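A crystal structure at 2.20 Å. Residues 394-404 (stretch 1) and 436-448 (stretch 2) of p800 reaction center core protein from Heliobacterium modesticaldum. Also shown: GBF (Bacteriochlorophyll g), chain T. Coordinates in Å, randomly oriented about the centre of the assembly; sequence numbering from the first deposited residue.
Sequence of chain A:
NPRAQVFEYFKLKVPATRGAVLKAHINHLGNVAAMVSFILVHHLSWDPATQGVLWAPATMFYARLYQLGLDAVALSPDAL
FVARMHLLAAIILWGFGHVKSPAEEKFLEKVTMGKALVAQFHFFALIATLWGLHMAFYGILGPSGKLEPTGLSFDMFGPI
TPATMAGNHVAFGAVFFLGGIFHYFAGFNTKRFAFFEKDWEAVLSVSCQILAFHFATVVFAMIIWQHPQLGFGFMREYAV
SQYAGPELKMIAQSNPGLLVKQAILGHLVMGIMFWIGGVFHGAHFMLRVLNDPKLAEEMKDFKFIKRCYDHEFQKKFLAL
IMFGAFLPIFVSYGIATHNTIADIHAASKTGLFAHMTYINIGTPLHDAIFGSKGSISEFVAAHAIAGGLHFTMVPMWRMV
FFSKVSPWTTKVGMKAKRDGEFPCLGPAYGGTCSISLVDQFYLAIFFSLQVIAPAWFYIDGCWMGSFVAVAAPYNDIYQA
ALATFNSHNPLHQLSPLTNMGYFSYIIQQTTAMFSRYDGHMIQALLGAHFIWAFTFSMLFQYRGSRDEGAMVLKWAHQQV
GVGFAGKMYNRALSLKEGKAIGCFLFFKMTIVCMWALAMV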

# COMPACT_ATOMS: atom_id res chain seq x y z
N VAL A 394 18.84 -8.57 -8.16
CA VAL A 394 19.55 -8.67 -6.87
C VAL A 394 19.04 -9.90 -6.11
O VAL A 394 19.85 -10.77 -5.78
N PRO A 395 17.73 -10.05 -5.85
CA PRO A 395 17.28 -11.32 -5.26
C PRO A 395 17.52 -12.54 -6.15
O PRO A 395 17.76 -13.63 -5.62
N MET A 396 17.52 -12.38 -7.47
CA MET A 396 17.72 -13.52 -8.37
C MET A 396 19.13 -14.09 -8.23
O MET A 396 19.31 -15.32 -8.17
N TRP A 397 20.14 -13.23 -8.20
CA TRP A 397 21.49 -13.76 -8.08
C TRP A 397 21.79 -14.24 -6.66
O TRP A 397 22.64 -15.11 -6.48
N ARG A 398 21.03 -13.77 -5.67
CA ARG A 398 21.15 -14.34 -4.33
C ARG A 398 20.56 -15.76 -4.25
O ARG A 398 21.12 -16.62 -3.56
N MET A 399 19.44 -16.03 -4.94
CA MET A 399 18.93 -17.39 -5.11
C MET A 399 20.03 -18.31 -5.60
O MET A 399 20.24 -19.40 -5.06
N VAL A 400 20.75 -17.86 -6.63
CA VAL A 400 21.75 -18.69 -7.30
C VAL A 400 22.96 -18.93 -6.42
O VAL A 400 23.46 -20.06 -6.34
N PHE A 401 23.48 -17.89 -5.75
CA PHE A 401 24.81 -17.95 -5.13
C PHE A 401 24.85 -17.79 -3.61
O PHE A 401 25.89 -18.10 -3.01
N PHE A 402 23.76 -17.35 -2.97
CA PHE A 402 23.72 -17.15 -1.53
C PHE A 402 22.88 -18.18 -0.76
O PHE A 402 22.65 -17.99 0.44
N SER A 403 22.39 -19.23 -1.40
CA SER A 403 21.35 -20.04 -0.78
C SER A 403 21.90 -21.20 0.05
O SER A 403 21.15 -21.80 0.82
N LYS A 404 23.19 -21.46 -0.02
CA LYS A 404 23.83 -22.43 0.86
C LYS A 404 24.67 -21.73 1.93
O LYS A 404 24.45 -21.93 3.13
N SER A 436 16.30 -17.60 2.94
CA SER A 436 16.31 -18.82 2.14
C SER A 436 16.10 -18.53 0.65
O SER A 436 15.72 -17.43 0.23
N LEU A 437 16.36 -19.57 -0.14
CA LEU A 437 16.22 -19.53 -1.59
C LEU A 437 14.80 -19.14 -2.01
O LEU A 437 14.62 -18.21 -2.82
N VAL A 438 13.77 -19.78 -1.43
CA VAL A 438 12.41 -19.48 -1.89
C VAL A 438 12.00 -18.06 -1.47
O VAL A 438 11.24 -17.39 -2.18
N ASP A 439 12.52 -17.57 -0.35
CA ASP A 439 12.13 -16.24 0.09
C ASP A 439 12.77 -15.16 -0.80
O ASP A 439 12.18 -14.10 -1.01
N GLN A 440 13.91 -15.46 -1.41
CA GLN A 440 14.47 -14.56 -2.43
C GLN A 440 13.72 -14.67 -3.75
O GLN A 440 13.65 -13.70 -4.51
N PHE A 441 13.16 -15.85 -4.06
CA PHE A 441 12.24 -15.95 -5.18
C PHE A 441 11.07 -14.99 -5.03
O PHE A 441 10.76 -14.23 -5.96
N TYR A 442 10.40 -15.00 -3.87
CA TYR A 442 9.29 -14.07 -3.66
C TYR A 442 9.76 -12.64 -3.83
O TYR A 442 9.02 -11.80 -4.38
N LEU A 443 10.95 -12.31 -3.29
CA LEU A 443 11.39 -10.93 -3.31
C LEU A 443 11.64 -10.49 -4.75
O LEU A 443 11.38 -9.34 -5.11
N ALA A 444 12.16 -11.38 -5.59
CA ALA A 444 12.34 -11.01 -6.98
C ALA A 444 10.99 -10.74 -7.66
O ALA A 444 10.86 -9.79 -8.45
N ILE A 445 9.96 -11.52 -7.32
CA ILE A 445 8.61 -11.26 -7.83
C ILE A 445 8.15 -9.86 -7.45
O ILE A 445 7.61 -9.12 -8.27
N PHE A 446 8.33 -9.49 -6.17
CA PHE A 446 7.99 -8.15 -5.68
C PHE A 446 8.75 -7.08 -6.45
O PHE A 446 8.16 -6.09 -6.91
N PHE A 447 10.07 -7.22 -6.52
CA PHE A 447 10.93 -6.23 -7.17
C PHE A 447 10.60 -6.08 -8.66
O PHE A 447 10.84 -5.01 -9.26
N SER A 448 10.08 -7.14 -9.29
CA SER A 448 9.83 -7.12 -10.73
C SER A 448 8.78 -6.10 -11.12
O SER A 448 8.68 -5.74 -12.30

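The two helices run nearly antiparallel, at 163°, and their axes approach to 8.1 Å, close enough for P395 to pack directly against the backbone of the facing helix. The CA-to-CB bond of P395 points toward stretch 2, and its ring, C-gamma endo, sits as a knob among Q440, L443, A444 and F447. P395 CG lies 3.4 Å from A444 CA and 3.7 Å from A444 CB, while P395 CD meets F447 CD2 at 3.6 Å; the CA-to-CB bond of F447 (chi1 m) also points toward stretch 1. M396 directs its CA-to-CB bond away, yet with chi1 m its CG still reaches A444 CB at 3.8 Å.

One helical turn beyond P395, M399 leaves its helix sideways. Its m, t, m conformation lays the side chain along stretch 2, with M399 CG 3.3 Å from L437 CD2 and M399 SD 3.7 Å from F441 CB. L437 (chi1 t, chi2 m) also starts sideways, but its end comes nearer and completes this apolar patch.

Polarity enters with Q440, whose CA-to-CB bond points toward stretch 1, with chi1 and chi2 both m. Its OE1 rests 3.4 Å from P395 CA and lies over one face of the R398 guanidinium, 3.5 Å from R398 NE, without forming a hydrogen bond. R398 NH1 and NH2 are instead satisfied elsewhere in the structure. At the other edge S403 (chi1 m) turns back on its own stretch: S403 OG donates to M399 O at 2.9 Å while packing 3.2 Å from L437 CB. No direct hydrogen bond joins the stretches; a water bridges them, donating to S403 O at 2.8 Å and accepting from L437 N at 3.1 Å.

V400 points away from stretch 2, and W397 lies out of its reach. Both meet the bacteriochlorophyll g, whose CMB lies over one face of the W397 ring, 3.2 Å from W397 CE2.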

# COMPACT_ATOMS: atom_id res chain seq x y z
CB VAL A 394 19.42 -7.38 -6.03
CG1 VAL A 394 19.88 -7.57 -4.60
CG2 VAL A 394 20.25 -6.25 -6.68
CB PRO A 395 15.77 -11.10 -4.99
CG PRO A 395 15.37 -9.90 -5.78
CD PRO A 395 16.65 -9.06 -5.97
CB MET A 396 17.45 -13.12 -9.82
CG MET A 396 16.02 -12.68 -10.06
SD MET A 396 15.69 -12.15 -11.76
CE MET A 396 15.82 -13.74 -12.51
CB TRP A 397 22.53 -12.74 -8.55
CG TRP A 397 22.52 -12.61 -10.05
CD1 TRP A 397 22.08 -11.53 -10.77
CD2 TRP A 397 22.96 -13.58 -11.01
NE1 TRP A 397 22.23 -11.76 -12.10
CE2 TRP A 397 22.78 -13.00 -12.29
CE3 TRP A 397 23.50 -14.87 -10.92
CZ2 TRP A 397 23.08 -13.69 -13.48
CZ3 TRP A 397 23.83 -15.54 -12.12
CH2 TRP A 397 23.61 -14.94 -13.37
CB ARG A 398 20.50 -13.40 -3.32
CG ARG A 398 21.30 -12.08 -3.10
CD ARG A 398 20.50 -11.10 -2.28
NE ARG A 398 20.36 -11.51 -0.89
CZ ARG A 398 19.88 -10.72 0.07
NH1 ARG A 398 19.52 -9.48 -0.24
NH2 ARG A 398 19.81 -11.11 1.35
CB MET A 399 17.77 -17.44 -6.12
CG MET A 399 16.40 -17.11 -5.60
SD MET A 399 15.06 -17.52 -6.82
CE MET A 399 15.16 -16.24 -8.05
CB VAL A 400 22.15 -18.03 -8.63
CG1 VAL A 400 23.29 -18.81 -9.28
CG2 VAL A 400 20.94 -17.94 -9.56
CB PHE A 401 25.73 -16.88 -5.75
CG PHE A 401 26.16 -17.18 -7.15
CD1 PHE A 401 26.75 -18.39 -7.48
CD2 PHE A 401 25.97 -16.25 -8.15
CE1 PHE A 401 27.16 -18.68 -8.79
CE2 PHE A 401 26.36 -16.51 -9.46
CZ PHE A 401 26.95 -17.73 -9.79
CB PHE A 402 23.17 -15.75 -1.21
CG PHE A 402 24.13 -14.61 -1.47
CD1 PHE A 402 24.75 -14.46 -2.71
CD2 PHE A 402 24.33 -13.64 -0.51
CE1 PHE A 402 25.59 -13.39 -2.94
CE2 PHE A 402 25.16 -12.56 -0.75
CZ PHE A 402 25.78 -12.43 -1.97
CB SER A 403 20.39 -20.56 -1.85
OG SER A 403 19.54 -19.49 -2.27
CB LYS A 404 24.70 -23.36 0.02
CG LYS A 404 25.47 -24.40 0.82
CD LYS A 404 24.55 -25.45 1.36
CE LYS A 404 25.36 -26.70 1.72
NZ LYS A 404 24.45 -27.77 2.16
CB SER A 436 15.22 -19.79 2.61
OG SER A 436 13.96 -19.29 2.24
CB LEU A 437 16.64 -20.91 -2.15
CG LEU A 437 16.57 -21.34 -3.63
CD1 LEU A 437 15.28 -21.93 -3.88
CD2 LEU A 437 16.68 -20.24 -4.63
CB VAL A 438 11.40 -20.56 -1.41
CG1 VAL A 438 11.02 -20.40 0.08
CG2 VAL A 438 10.19 -20.52 -2.27
CB ASP A 439 12.49 -16.07 1.56
CG ASP A 439 11.61 -16.94 2.49
OD1 ASP A 439 10.50 -17.38 2.07
OD2 ASP A 439 12.02 -17.18 3.65
CB GLN A 440 15.96 -14.85 -2.64
CG GLN A 440 16.84 -14.51 -1.44
CD GLN A 440 16.82 -13.02 -1.13
OE1 GLN A 440 17.06 -12.17 -2.00
NE2 GLN A 440 16.49 -12.68 0.11
CB PHE A 441 11.73 -17.39 -5.33
CG PHE A 441 10.48 -17.49 -6.15
CD1 PHE A 441 10.54 -17.44 -7.52
CD2 PHE A 441 9.25 -17.55 -5.55
CE1 PHE A 441 9.41 -17.50 -8.29
CE2 PHE A 441 8.06 -17.59 -6.31
CZ PHE A 441 8.14 -17.57 -7.69
CB TYR A 442 8.67 -14.24 -2.27
CG TYR A 442 8.18 -15.60 -1.93
CD1 TYR A 442 7.40 -16.33 -2.81
CD2 TYR A 442 8.50 -16.17 -0.71
CE1 TYR A 442 6.99 -17.59 -2.49
CE2 TYR A 442 8.06 -17.46 -0.37
CZ TYR A 442 7.28 -18.16 -1.28
OH TYR A 442 6.86 -19.47 -1.00
CB LEU A 443 12.66 -10.76 -2.43
CG LEU A 443 13.20 -9.36 -2.16
CD1 LEU A 443 12.12 -8.47 -1.50
CD2 LEU A 443 14.46 -9.35 -1.29
CB ALA A 444 13.14 -12.08 -7.72
CB ILE A 445 7.62 -12.32 -7.33
CG1 ILE A 445 7.98 -13.74 -7.85
CG2 ILE A 445 6.19 -11.93 -7.71
CD1 ILE A 445 7.82 -13.92 -9.39
CB PHE A 446 8.35 -8.01 -4.19
CG PHE A 446 7.40 -8.65 -3.23
CD1 PHE A 446 6.08 -8.26 -3.18
CD2 PHE A 446 7.84 -9.60 -2.34
CE1 PHE A 446 5.17 -8.86 -2.25
CE2 PHE A 446 6.97 -10.23 -1.42
CZ PHE A 446 5.62 -9.85 -1.39
CB PHE A 447 12.40 -6.63 -7.01
CG PHE A 447 13.03 -6.28 -5.64
CD1 PHE A 447 12.27 -5.91 -4.55
CD2 PHE A 447 14.40 -6.34 -5.49
CE1 PHE A 447 12.88 -5.60 -3.31
CE2 PHE A 447 15.01 -6.04 -4.25
CZ PHE A 447 14.23 -5.66 -3.17
CB SER A 448 9.42 -8.51 -11.25
OG SER A 448 8.07 -8.83 -10.90
MG GBF T . 20.23 -18.17 -16.83
CHA GBF T . 21.69 -21.32 -16.34
CHB GBF T . 20.54 -17.59 -13.59
CHC GBF T . 19.35 -14.98 -17.67
CHD GBF T . 20.10 -19.02 -20.35
NA GBF T . 20.95 -19.20 -15.31
C1A GBF T . 21.54 -20.39 -15.18
C2A GBF T . 22.19 -20.77 -13.89
C3A GBF T . 21.34 -19.83 -13.03
C4A GBF T . 20.92 -18.81 -14.04
CMA GBF T . 20.12 -20.50 -12.41
CAA GBF T . 23.72 -20.53 -13.91
CBA GBF T . 24.13 -19.06 -13.97
CGA GBF T . 25.64 -18.96 -13.89
O1A GBF T . 26.24 -19.56 -13.00
O2A GBF T . 26.21 -17.75 -14.43
NB GBF T . 20.14 -16.42 -15.76
C1B GBF T . 20.14 -16.41 -14.41
C2B GBF T . 19.90 -15.11 -14.00
C3B GBF T . 19.59 -14.39 -15.14
C4B GBF T . 19.63 -15.29 -16.23
CMB GBF T . 19.99 -14.60 -12.58
CAB GBF T . 19.32 -12.95 -15.04
CBB GBF T . 19.31 -12.05 -16.00
NC GBF T . 19.84 -17.24 -18.61
C1C GBF T . 19.46 -15.98 -18.77
C2C GBF T . 19.03 -15.37 -20.05
C3C GBF T . 19.35 -16.62 -20.72
C4C GBF T . 19.76 -17.66 -19.90
CMC GBF T . 17.49 -15.16 -20.02
CAC GBF T . 19.18 -16.76 -22.18
CBC GBF T . 18.73 -15.58 -23.01
ND GBF T . 20.73 -19.65 -18.10
C1D GBF T . 20.64 -19.99 -19.39
C2D GBF T . 21.10 -21.46 -19.91
C3D GBF T . 21.48 -21.79 -18.60
C4D GBF T . 21.28 -20.82 -17.58
CMD GBF T . 21.15 -22.16 -21.21
CAD GBF T . 22.18 -22.93 -17.97
OBD GBF T . 22.42 -24.12 -18.37
CBD GBF T . 22.21 -22.70 -16.48
CGD GBF T . 21.31 -23.61 -15.69
O1D GBF T . 20.14 -23.35 -15.45
O2D GBF T . 21.79 -24.87 -15.19
CED GBF T . 20.90 -25.97 -15.37
C1 GBF T . 27.49 -17.24 -14.05
C2 GBF T . 27.42 -15.75 -14.25
C3 GBF T . 27.52 -15.18 -15.46
C4 GBF T . 27.75 -16.00 -16.69
C5 GBF T . 27.42 -13.68 -15.58
O HOH W 1 18.36 -21.62 1.07